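Local atomic coordinates of aminotransferase (Streptomyces pactum, PDB entry 4ZM4), a protein that belongs to the class-III aminotransferase family of enzymes that use pyridoxal-5'-phosphate, and binds this cofactor. Residues V394-Q403 and Y412-P420; F353-N363 and L373-P384. The protein carries 1 engineered substitution. All coordinates share one frame; numbering follows the deposited sequence.

Contact 1. Residues V394-Q403 and Y412-P420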
loop_
_atom_site.group_PDB
_atom_site.type_symbol
_atom_site.label_atom_id
_atom_site.label_comp_id
_atom_site.label_asym_id
_atom_site.label_seq_id
_atom_site.Cartn_x
_atom_site.Cartn_y
_atom_site.Cartn_z
ATOM N N VAL B 394 -32.962 8.002 -4.046
ATOM C CA VAL B 394 -32.029 8.873 -4.756
ATOM C C VAL B 394 -32.231 8.837 -6.263
ATOM O O VAL B 394 -32.507 7.805 -6.843
ATOM C CB VAL B 394 -30.569 8.524 -4.406
ATOM C CG1 VAL B 394 -29.598 9.281 -5.295
ATOM C CG2 VAL B 394 -30.289 8.839 -2.953
ATOM N N ASP B 395 -32.127 9.999 -6.881
ATOM C CA ASP B 395 -32.236 10.143 -8.320
ATOM C C ASP B 395 -30.834 10.225 -8.904
ATOM O O ASP B 395 -30.277 11.315 -9.066
ATOM C CB ASP B 395 -33.030 11.423 -8.649
ATOM C CG ASP B 395 -33.339 11.566 -10.139
ATOM O OD1 ASP B 395 -32.679 10.900 -10.957
ATOM O OD2 ASP B 395 -34.251 12.351 -10.470
ATOM N N PHE B 396 -30.248 9.072 -9.208
ATOM C CA PHE B 396 -28.829 8.997 -9.637
ATOM C C PHE B 396 -28.520 9.721 -10.937
ATOM O O PHE B 396 -27.520 10.437 -11.007
ATOM C CB PHE B 396 -28.326 7.548 -9.656
ATOM C CG PHE B 396 -28.113 6.972 -8.283
ATOM C CD1 PHE B 396 -26.969 7.256 -7.565
ATOM C CD2 PHE B 396 -29.090 6.187 -7.681
ATOM C CE1 PHE B 396 -26.779 6.747 -6.280
ATOM C CE2 PHE B 396 -28.911 5.680 -6.399
ATOM C CZ PHE B 396 -27.752 5.954 -5.704
ATOM N N PRO B 397 -29.345 9.552 -11.973
ATOM C CA PRO B 397 -29.051 10.287 -13.209
ATOM C C PRO B 397 -29.083 11.801 -13.052
ATOM O O PRO B 397 -28.231 12.483 -13.628
ATOM C CB PRO B 397 -30.152 9.826 -14.167
ATOM C CG PRO B 397 -30.497 8.441 -13.679
ATOM C CD PRO B 397 -30.360 8.504 -12.184
ATOM N N ARG B 398 -30.036 12.323 -12.279
ATOM C CA ARG B 398 -30.078 13.763 -12.028
ATOM C C ARG B 398 -28.887 14.220 -11.188
ATOM O O ARG B 398 -28.329 15.268 -11.460
ATOM C CB ARG B 398 -31.374 14.218 -11.370
ATOM C CG ARG B 398 -32.436 14.678 -12.349
ATOM C CD ARG B 398 -33.660 15.299 -11.670
ATOM N NE ARG B 398 -34.665 15.671 -12.659
ATOM C CZ ARG B 398 -35.485 14.828 -13.264
ATOM N NH1 ARG B 398 -35.508 13.544 -12.947
ATOM N NH2 ARG B 398 -36.304 15.282 -14.193
ATOM N N HIS B 399 -28.473 13.438 -10.201
ATOM C CA HIS B 399 -27.299 13.823 -9.422
ATOM C C HIS B 399 -26.036 13.885 -10.287
ATOM O O HIS B 399 -25.314 14.874 -10.223
ATOM C CB HIS B 399 -27.080 12.924 -8.194
ATOM C CG HIS B 399 -26.339 13.616 -7.106
ATOM N ND1 HIS B 399 -26.975 14.403 -6.177
ATOM C CD2 HIS B 399 -25.015 13.709 -6.840
ATOM C CE1 HIS B 399 -26.081 14.923 -5.354
ATOM N NE2 HIS B 399 -24.883 14.517 -5.736
ATOM N N ARG B 400 -25.812 12.869 -11.129
ATOM C CA ARG B 400 -24.710 12.892 -12.094
ATOM C C ARG B 400 -24.759 14.148 -12.924
ATOM O O ARG B 400 -23.728 14.769 -13.221
ATOM C CB ARG B 400 -24.727 11.666 -13.027
ATOM C CG ARG B 400 -24.305 10.355 -12.381
ATOM C CD ARG B 400 -23.982 9.231 -13.365
ATOM N NE ARG B 400 -22.552 9.247 -13.709
ATOM C CZ ARG B 400 -21.555 8.839 -12.911
ATOM N NH1 ARG B 400 -21.792 8.355 -11.684
ATOM N NH2 ARG B 400 -20.300 8.912 -13.337
ATOM N N ARG B 401 -25.959 14.517 -13.334
ATOM C CA ARG B 401 -26.135 15.662 -14.224
ATOM C C ARG B 401 -25.820 16.921 -13.454
ATOM O O ARG B 401 -25.044 17.767 -13.918
ATOM C CB ARG B 401 -27.562 15.669 -14.772
ATOM C CG ARG B 401 -27.804 16.534 -15.996
ATOM C CD ARG B 401 -28.777 15.879 -16.953
ATOM N NE ARG B 401 -30.063 15.458 -16.447
ATOM C CZ ARG B 401 -31.077 16.247 -16.140
ATOM N NH1 ARG B 401 -30.944 17.576 -16.150
ATOM N NH2 ARG B 401 -32.214 15.706 -15.773
ATOM N N LEU B 402 -26.301 16.987 -12.215
ATOM C CA LEU B 402 -25.943 18.088 -11.298
ATOM C C LEU B 402 -24.437 18.262 -11.091
ATOM O O LEU B 402 -23.955 19.395 -11.032
ATOM C CB LEU B 402 -26.617 17.905 -9.941
ATOM C CG LEU B 402 -26.469 19.050 -8.952
ATOM C CD1 LEU B 402 -27.235 20.270 -9.450
ATOM C CD2 LEU B 402 -26.953 18.637 -7.568
ATOM N N GLN B 403 -23.677 17.179 -10.984
ATOM C CA GLN B 403 -22.253 17.364 -10.703
ATOM C C GLN B 403 -21.453 17.842 -11.921
ATOM O O GLN B 403 -20.517 18.609 -11.748
ATOM C CB GLN B 403 -21.588 16.149 -9.979
ATOM C CG GLN B 403 -20.781 15.167 -10.798
ATOM C CD GLN B 403 -19.496 15.672 -11.425
ATOM O OE1 GLN B 403 -19.322 15.502 -12.605
ATOM N NE2 GLN B 403 -18.579 16.183 -10.647
ATOM N N TYR B 412 -16.206 20.894 -7.532
ATOM C CA TYR B 412 -16.132 19.468 -7.760
ATOM C C TYR B 412 -16.602 18.670 -6.555
ATOM O O TYR B 412 -16.040 18.796 -5.470
ATOM C CB TYR B 412 -14.714 19.025 -8.126
ATOM C CG TYR B 412 -14.604 17.538 -8.333
ATOM C CD1 TYR B 412 -15.068 16.945 -9.487
ATOM C CD2 TYR B 412 -14.076 16.703 -7.346
ATOM C CE1 TYR B 412 -15.005 15.570 -9.690
ATOM C CE2 TYR B 412 -14.012 15.319 -7.532
ATOM C CZ TYR B 412 -14.477 14.763 -8.709
ATOM O OH TYR B 412 -14.402 13.402 -8.913
ATOM N N PHE B 413 -17.582 17.790 -6.786
ATOM C CA PHE B 413 -17.843 16.665 -5.916
ATOM C C PHE B 413 -17.976 15.391 -6.778
ATOM O O PHE B 413 -18.132 15.503 -7.970
ATOM C CB PHE B 413 -19.074 16.916 -5.029
ATOM C CG PHE B 413 -20.304 17.317 -5.776
ATOM C CD1 PHE B 413 -21.154 16.357 -6.270
ATOM C CD2 PHE B 413 -20.606 18.637 -5.994
ATOM C CE1 PHE B 413 -22.283 16.712 -6.973
ATOM C CE2 PHE B 413 -21.744 19.001 -6.682
ATOM C CZ PHE B 413 -22.593 18.038 -7.173
ATOM N N HIS B 414 -17.931 14.202 -6.161
ATOM C CA HIS B 414 -18.043 12.926 -6.889
ATOM C C HIS B 414 -19.470 12.777 -7.476
ATOM O O HIS B 414 -20.442 13.084 -6.801
ATOM C CB HIS B 414 -17.738 11.755 -5.966
ATOM C CG HIS B 414 -17.483 10.461 -6.675
ATOM N ND1 HIS B 414 -18.470 9.740 -7.309
ATOM C CD2 HIS B 414 -16.351 9.731 -6.800
ATOM C CE1 HIS B 414 -17.959 8.649 -7.835
ATOM N NE2 HIS B 414 -16.679 8.604 -7.517
ATOM N N PRO B 415 -19.587 12.304 -8.723
ATOM C CA PRO B 415 -20.894 12.199 -9.379
ATOM C C PRO B 415 -21.886 11.219 -8.781
ATOM O O PRO B 415 -23.087 11.360 -9.043
ATOM C CB PRO B 415 -20.568 11.749 -10.808
ATOM C CG PRO B 415 -19.109 11.493 -10.850
ATOM C CD PRO B 415 -18.472 12.142 -9.670
ATOM N N ASN B 416 -21.401 10.231 -8.040
ATOM C CA ASN B 416 -22.246 9.285 -7.374
ATOM C C ASN B 416 -22.751 9.927 -6.084
ATOM O O ASN B 416 -21.977 10.339 -5.229
ATOM C CB ASN B 416 -21.477 7.997 -7.085
ATOM C CG ASN B 416 -22.349 6.908 -6.505
ATOM O OD1 ASN B 416 -23.417 7.162 -5.935
ATOM N ND2 ASN B 416 -21.913 5.689 -6.654
ATOM N N ALA B 417 -24.058 9.998 -5.928
ATOM C CA ALA B 417 -24.635 10.672 -4.775
ATOM C C ALA B 417 -24.229 10.055 -3.425
ATOM O O ALA B 417 -24.218 10.740 -2.407
ATOM C CB ALA B 417 -26.156 10.692 -4.917
ATOM N N LEU B 418 -23.946 8.763 -3.416
ATOM C CA LEU B 418 -23.571 8.047 -2.199
ATOM C C LEU B 418 -22.120 8.267 -1.775
ATOM O O LEU B 418 -21.737 7.869 -0.684
ATOM C CB LEU B 418 -23.800 6.559 -2.390
ATOM C CG LEU B 418 -25.239 6.139 -2.726
ATOM C CD1 LEU B 418 -25.259 4.693 -3.144
ATOM C CD2 LEU B 418 -26.161 6.354 -1.554
ATOM N N GLU B 419 -21.310 8.914 -2.601
ATOM C CA GLU B 419 -19.940 9.222 -2.227
ATOM C C GLU B 419 -19.869 10.542 -1.439
ATOM O O GLU B 419 -20.310 11.574 -1.910
ATOM C CB GLU B 419 -19.063 9.307 -3.461
ATOM C CG GLU B 419 -18.881 7.967 -4.165
ATOM C CD GLU B 419 -18.051 6.995 -3.369
ATOM O OE1 GLU B 419 -17.388 7.396 -2.389
ATOM O OE2 GLU B 419 -18.077 5.798 -3.703
ATOM N N PRO B 420 -19.291 10.507 -0.238
ATOM C CA PRO B 420 -19.353 11.679 0.620
ATOM C C PRO B 420 -18.480 12.872 0.167
ATOM O O PRO B 420 -17.571 12.708 -0.653
ATOM C CB PRO B 420 -18.883 11.130 1.971
ATOM C CG PRO B 420 -17.971 10.005 1.627
ATOM C CD PRO B 420 -18.522 9.399 0.374
HETATM O O HOH W 1 -25.253 9.768 -8.688
HETATM O O HOH W 2 -19.058 18.742 -9.287
#
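Q403 meets P415 and F413 where helix 396-408 packs on the loop that follows strand 411-412. The Q403 chain, bent at chi2, lies alongside the P415 ring and points the same way, CG reaching P415 CB at 3.4 Å. The bend turns the amide to the backbone of the loop, where NE2 donates to F413 O at 2.8 Å; the donor sits almost straight off the carbonyl, yet the N-H is bent (136°) and the oxygen lies tilted from the amide plane. Beyond it the amide stands steeply to the Y412 ring. The F413 ring presses on Q403 CB and lies obliquely to the H399 imidazole, planes 57° apart.

One turn earlier in the helix, H399 offers a ring face to A417 CB, a CH-pi contact with the CB 3.8 Å from the centroid, while P415 O comes to the edge of the same ring. With CG anti to the backbone N (chi1 -154°), H399 turns its ND1 to the backbone of L373. A417 CB also touches V394 CG1 at 3.7 Å, and that methyl group covers the centre of one face of the F396 ring. The edge of F396 takes N416 OD1 and L418 CD1, and the N416 amide plane stands steeply to the phenyl. On the exposed flank, the R400 guanidinium lays one face over P415 CB. A water accepts from A417 N and donates to P415 O at 2.7 Å and, weakly, to F396 O.

N416 OD1 accepts from L418 N, an Asx turn within the type I turn N416-E419. The helix thus backs, in this class-III aminotransferase, the loop whose E419 touches the bound P3B.

Contact 2. Residues F353-N363 and L373-P384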
loop_
_atom_site.group_PDB
_atom_site.type_symbol
_atom_site.label_atom_id
_atom_site.label_comp_id
_atom_site.label_asym_id
_atom_site.label_seq_id
_atom_site.Cartn_x
_atom_site.Cartn_y
_atom_site.Cartn_z
ATOM N N PHE B 353 -31.247 24.182 -1.932
ATOM C CA PHE B 353 -32.168 23.174 -2.486
ATOM C C PHE B 353 -33.640 23.506 -2.172
ATOM O O PHE B 353 -34.522 23.248 -2.993
ATOM C CB PHE B 353 -31.800 21.757 -1.995
ATOM C CG PHE B 353 -30.645 21.137 -2.737
ATOM C CD1 PHE B 353 -29.334 21.476 -2.440
ATOM C CD2 PHE B 353 -30.863 20.200 -3.721
ATOM C CE1 PHE B 353 -28.269 20.903 -3.117
ATOM C CE2 PHE B 353 -29.803 19.628 -4.393
ATOM C CZ PHE B 353 -28.503 19.984 -4.094
ATOM N N ALA B 354 -33.900 24.023 -0.973
ATOM C CA ALA B 354 -35.258 24.396 -0.565
ATOM C C ALA B 354 -35.781 25.507 -1.459
ATOM O O ALA B 354 -36.885 25.415 -1.985
ATOM C CB ALA B 354 -35.306 24.813 0.913
ATOM N N THR B 355 -34.990 26.558 -1.614
ATOM C CA THR B 355 -35.357 27.693 -2.463
ATOM C C THR B 355 -35.678 27.263 -3.895
ATOM O O THR B 355 -36.571 27.813 -4.535
ATOM C CB THR B 355 -34.228 28.745 -2.459
ATOM O OG1 THR B 355 -33.997 29.187 -1.114
ATOM C CG2 THR B 355 -34.586 29.945 -3.313
ATOM N N GLU B 356 -34.936 26.291 -4.397
ATOM C CA GLU B 356 -35.178 25.721 -5.728
ATOM C C GLU B 356 -36.267 24.659 -5.733
ATOM O O GLU B 356 -36.627 24.161 -6.792
ATOM C CB GLU B 356 -33.875 25.130 -6.288
ATOM C CG GLU B 356 -32.804 26.205 -6.483
ATOM C CD GLU B 356 -33.269 27.351 -7.352
ATOM O OE1 GLU B 356 -33.873 27.076 -8.420
ATOM O OE2 GLU B 356 -33.034 28.514 -6.959
ATOM N N LYS B 357 -36.765 24.287 -4.563
ATOM C CA LYS B 357 -37.783 23.246 -4.439
ATOM C C LYS B 357 -37.322 21.893 -5.019
ATOM O O LYS B 357 -38.106 21.166 -5.635
ATOM C CB LYS B 357 -39.107 23.713 -5.058
ATOM C CG LYS B 357 -39.546 25.077 -4.550
ATOM C CD LYS B 357 -40.961 25.436 -4.979
ATOM C CE LYS B 357 -41.322 26.868 -4.573
ATOM N NZ LYS B 357 -42.786 27.134 -4.668
ATOM N N ARG B 358 -36.056 21.554 -4.777
ATOM C CA ARG B 358 -35.505 20.248 -5.103
ATOM C C ARG B 358 -35.384 19.453 -3.818
ATOM O O ARG B 358 -34.638 19.859 -2.929
ATOM C CB ARG B 358 -34.105 20.394 -5.707
ATOM C CG ARG B 358 -34.077 21.109 -7.034
ATOM C CD ARG B 358 -34.568 20.192 -8.134
ATOM N NE ARG B 358 -34.416 20.790 -9.455
ATOM C CZ ARG B 358 -34.740 20.166 -10.577
ATOM N NH1 ARG B 358 -35.223 18.929 -10.552
ATOM N NH2 ARG B 358 -34.592 20.785 -11.726
ATOM N N PRO B 359 -36.097 18.318 -3.708
ATOM C CA PRO B 359 -35.864 17.515 -2.523
ATOM C C PRO B 359 -34.438 16.947 -2.489
ATOM O O PRO B 359 -33.867 16.572 -3.520
ATOM C CB PRO B 359 -36.926 16.416 -2.607
ATOM C CG PRO B 359 -37.379 16.390 -4.026
ATOM C CD PRO B 359 -37.178 17.780 -4.554
ATOM N N VAL B 360 -33.864 16.896 -1.292
ATOM C CA VAL B 360 -32.482 16.465 -1.108
ATOM C C VAL B 360 -32.388 15.695 0.221
ATOM O O VAL B 360 -33.077 16.024 1.174
ATOM C CB VAL B 360 -31.571 17.695 -1.104
ATOM C CG1 VAL B 360 -31.787 18.518 0.161
ATOM C CG2 VAL B 360 -30.120 17.300 -1.248
ATOM N N HIS B 361 -31.543 14.665 0.271
ATOM C CA HIS B 361 -31.173 14.051 1.536
ATOM C C HIS B 361 -29.735 14.394 1.872
ATOM O O HIS B 361 -28.851 14.277 1.013
ATOM C CB HIS B 361 -31.329 12.537 1.506
ATOM C CG HIS B 361 -31.239 11.911 2.866
ATOM N ND1 HIS B 361 -32.317 11.848 3.718
ATOM C CD2 HIS B 361 -30.198 11.353 3.533
ATOM C CE1 HIS B 361 -31.950 11.271 4.848
ATOM N NE2 HIS B 361 -30.672 10.951 4.759
ATOM N N ILE B 362 -29.509 14.843 3.105
ATOM C CA ILE B 362 -28.180 15.274 3.580
ATOM C C ILE B 362 -27.919 14.644 4.938
ATOM O O ILE B 362 -28.716 14.829 5.855
ATOM C CB ILE B 362 -28.110 16.808 3.742
ATOM C CG1 ILE B 362 -28.307 17.504 2.400
ATOM C CG2 ILE B 362 -26.766 17.227 4.339
ATOM C CD1 ILE B 362 -28.384 19.026 2.480
ATOM N N ASN B 363 -26.880 13.827 5.041
ATOM C CA ASN B 363 -26.436 13.299 6.330
ATOM C C ASN B 363 -25.072 13.905 6.658
ATOM O O ASN B 363 -24.263 14.086 5.778
ATOM C CB ASN B 363 -26.313 11.767 6.326
ATOM C CG ASN B 363 -27.660 11.040 6.299
ATOM O OD1 ASN B 363 -27.808 10.030 5.591
ATOM N ND2 ASN B 363 -28.611 11.483 7.110
ATOM N N LEU B 373 -29.589 14.157 -4.272
ATOM C CA LEU B 373 -30.782 14.667 -4.880
ATOM C C LEU B 373 -31.795 13.529 -4.948
ATOM O O LEU B 373 -31.478 12.436 -5.419
ATOM C CB LEU B 373 -30.415 15.151 -6.280
ATOM C CG LEU B 373 -31.275 16.059 -7.126
ATOM C CD1 LEU B 373 -31.584 17.362 -6.436
ATOM C CD2 LEU B 373 -30.512 16.354 -8.399
ATOM N N LEU B 374 -33.014 13.774 -4.466
ATOM C CA LEU B 374 -34.031 12.732 -4.359
ATOM C C LEU B 374 -35.005 12.688 -5.536
ATOM O O LEU B 374 -35.210 13.672 -6.222
ATOM C CB LEU B 374 -34.814 12.914 -3.054
ATOM C CG LEU B 374 -33.998 12.952 -1.769
ATOM C CD1 LEU B 374 -34.904 13.022 -0.561
ATOM C CD2 LEU B 374 -33.082 11.738 -1.653
ATOM N N LYS B 375 -35.604 11.527 -5.763
ATOM C CA LYS B 375 -36.667 11.372 -6.776
ATOM C C LYS B 375 -37.886 12.199 -6.385
ATOM O O LYS B 375 -38.171 12.383 -5.205
ATOM C CB LYS B 375 -37.105 9.909 -6.878
ATOM C CG LYS B 375 -36.051 8.970 -7.419
ATOM C CD LYS B 375 -36.414 7.533 -7.097
ATOM C CE LYS B 375 -35.509 6.557 -7.823
ATOM N NZ LYS B 375 -35.725 5.183 -7.288
ATOM N N GLY B 376 -38.618 12.692 -7.367
ATOM C CA GLY B 376 -39.835 13.451 -7.095
ATOM C C GLY B 376 -40.805 12.580 -6.314
ATOM O O GLY B 376 -41.561 13.082 -5.477
ATOM N N SER B 377 -40.751 11.265 -6.561
ATOM C CA SER B 377 -41.613 10.279 -5.871
ATOM C C SER B 377 -41.035 9.797 -4.537
ATOM O O SER B 377 -41.575 8.876 -3.939
ATOM C CB SER B 377 -41.854 9.039 -6.760
ATOM O OG SER B 377 -40.820 8.066 -6.567
ATOM N N ALA B 378 -39.929 10.380 -4.089
ATOM C CA ALA B 378 -39.294 9.952 -2.846
ATOM C C ALA B 378 -39.961 10.628 -1.666
ATOM O O ALA B 378 -40.509 11.713 -1.799
ATOM C CB ALA B 378 -37.797 10.271 -2.862
ATOM N N GLU B 379 -39.880 9.984 -0.506
ATOM C CA GLU B 379 -40.400 10.541 0.743
ATOM C C GLU B 379 -39.422 11.558 1.349
ATOM O O GLU B 379 -38.446 11.163 1.979
ATOM C CB GLU B 379 -40.655 9.415 1.758
ATOM C CG GLU B 379 -42.115 9.105 2.042
ATOM C CD GLU B 379 -42.927 10.310 2.501
ATOM O OE1 GLU B 379 -44.136 10.290 2.163
ATOM O OE2 GLU B 379 -42.373 11.254 3.158
ATOM N N PRO B 380 -39.685 12.872 1.190
ATOM C CA PRO B 380 -38.706 13.846 1.709
ATOM C C PRO B 380 -38.264 13.620 3.157
ATOM O O PRO B 380 -37.109 13.954 3.492
ATOM C CB PRO B 380 -39.431 15.205 1.582
ATOM C CG PRO B 380 -40.822 14.905 1.095
ATOM C CD PRO B 380 -40.794 13.539 0.481
ATOM N N SER B 381 -39.164 13.075 4.001
ATOM C CA SER B 381 -38.906 12.956 5.441
ATOM C C SER B 381 -38.180 11.661 5.874
ATOM O O SER B 381 -37.946 11.436 7.074
ATOM C CB SER B 381 -40.233 13.017 6.182
ATOM O OG SER B 381 -40.925 11.780 6.005
ATOM N N ALA B 382 -37.836 10.803 4.917
ATOM C CA ALA B 382 -37.228 9.515 5.231
ATOM C C ALA B 382 -35.900 9.659 5.963
ATOM O O ALA B 382 -35.135 10.572 5.652
ATOM C CB ALA B 382 -37.033 8.724 3.945
ATOM N N GLU B 383 -35.632 8.776 6.935
ATOM C CA GLU B 383 -34.260 8.616 7.473
ATOM C C GLU B 383 -33.786 7.176 7.253
ATOM O O GLU B 383 -33.940 6.323 8.120
ATOM C CB GLU B 383 -34.099 8.989 8.949
ATOM C CG GLU B 383 -33.938 10.481 9.239
ATOM C CD GLU B 383 -32.868 11.182 8.401
ATOM O OE1 GLU B 383 -33.031 12.392 8.172
ATOM O OE2 GLU B 383 -31.880 10.540 7.957
ATOM N N PRO B 384 -33.270 6.891 6.056
ATOM C CA PRO B 384 -32.859 5.547 5.757
ATOM C C PRO B 384 -31.774 5.120 6.710
ATOM O O PRO B 384 -30.924 5.950 7.097
ATOM C CB PRO B 384 -32.325 5.657 4.324
ATOM C CG PRO B 384 -31.972 7.081 4.154
ATOM C CD PRO B 384 -33.017 7.807 4.928
HETATM O O HOH W 3 -30.907 13.899 7.155
#
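L374 lays its branched end over the backbone at H361, CG 3.6 Å from H361 N and CD2 packed on H361 CB. The contact lies where a beta hairpin parts: strands 360-365 and 368-373 run antiparallel, V360 faces L373 as a non-hydrogen-bonded pair, and beyond it the chain bends away through two type I turns. L374 N still donates to P359 O at 3.1 Å, almost linearly (175°), although it stands above the carbonyl plane. P359 CB meets L374 CB beside this bond.

Toward helix 334-355, the side chain of L373 crosses F353 at about a right angle. Its CD1 meets the ring edge in plane, 3.5 Å from F353 CE2, and also touches R358 CB; V360 CG2 lies over one face of the same phenyl. The helix closes in a Schellman motif at K357, after which R358 and P359 lead into the hairpin. L443 of helix 429-444 packs against F353 and R358 as well.

At the other end, the H361 imidazole is brought to the returning loop by a CG anti to the backbone N (chi1 -168°). P384 CG lies over one ring face, whereas A382 O and E383 OE2 come to the edge, E383 OE2 being 3.2 Å from H361 CE1. The carboxylate is turned 50° from the imidazole, and its negative charge would probably favour a protonated ring. H361 NE2 gives a weak bond to N363 OD1. A water joins the two segments here, donating to I362 O at 2.7 Å and to E383 OE1 at 2.8 Å.

From the N terminus, contact 2 comes first: the end of helix 334-355 and strand 360-365 are met again by the chain leaving strand 368-373, which closes the beta hairpin at its open end. Helix 387-393 follows, and contact 1 then closes a second loop, bringing 412-420 back onto helix 396-408. The two loops stand in series, neither nested nor crossed, with contact centres 13 Å apart. L373 joins them directly: its O probably accepts from D395 N at 2.9 Å, and its N probably donates to H399 ND1. Through it the hairpin sheet, which strand 421-422 extends beyond contact 1, is tied to helix 396-408.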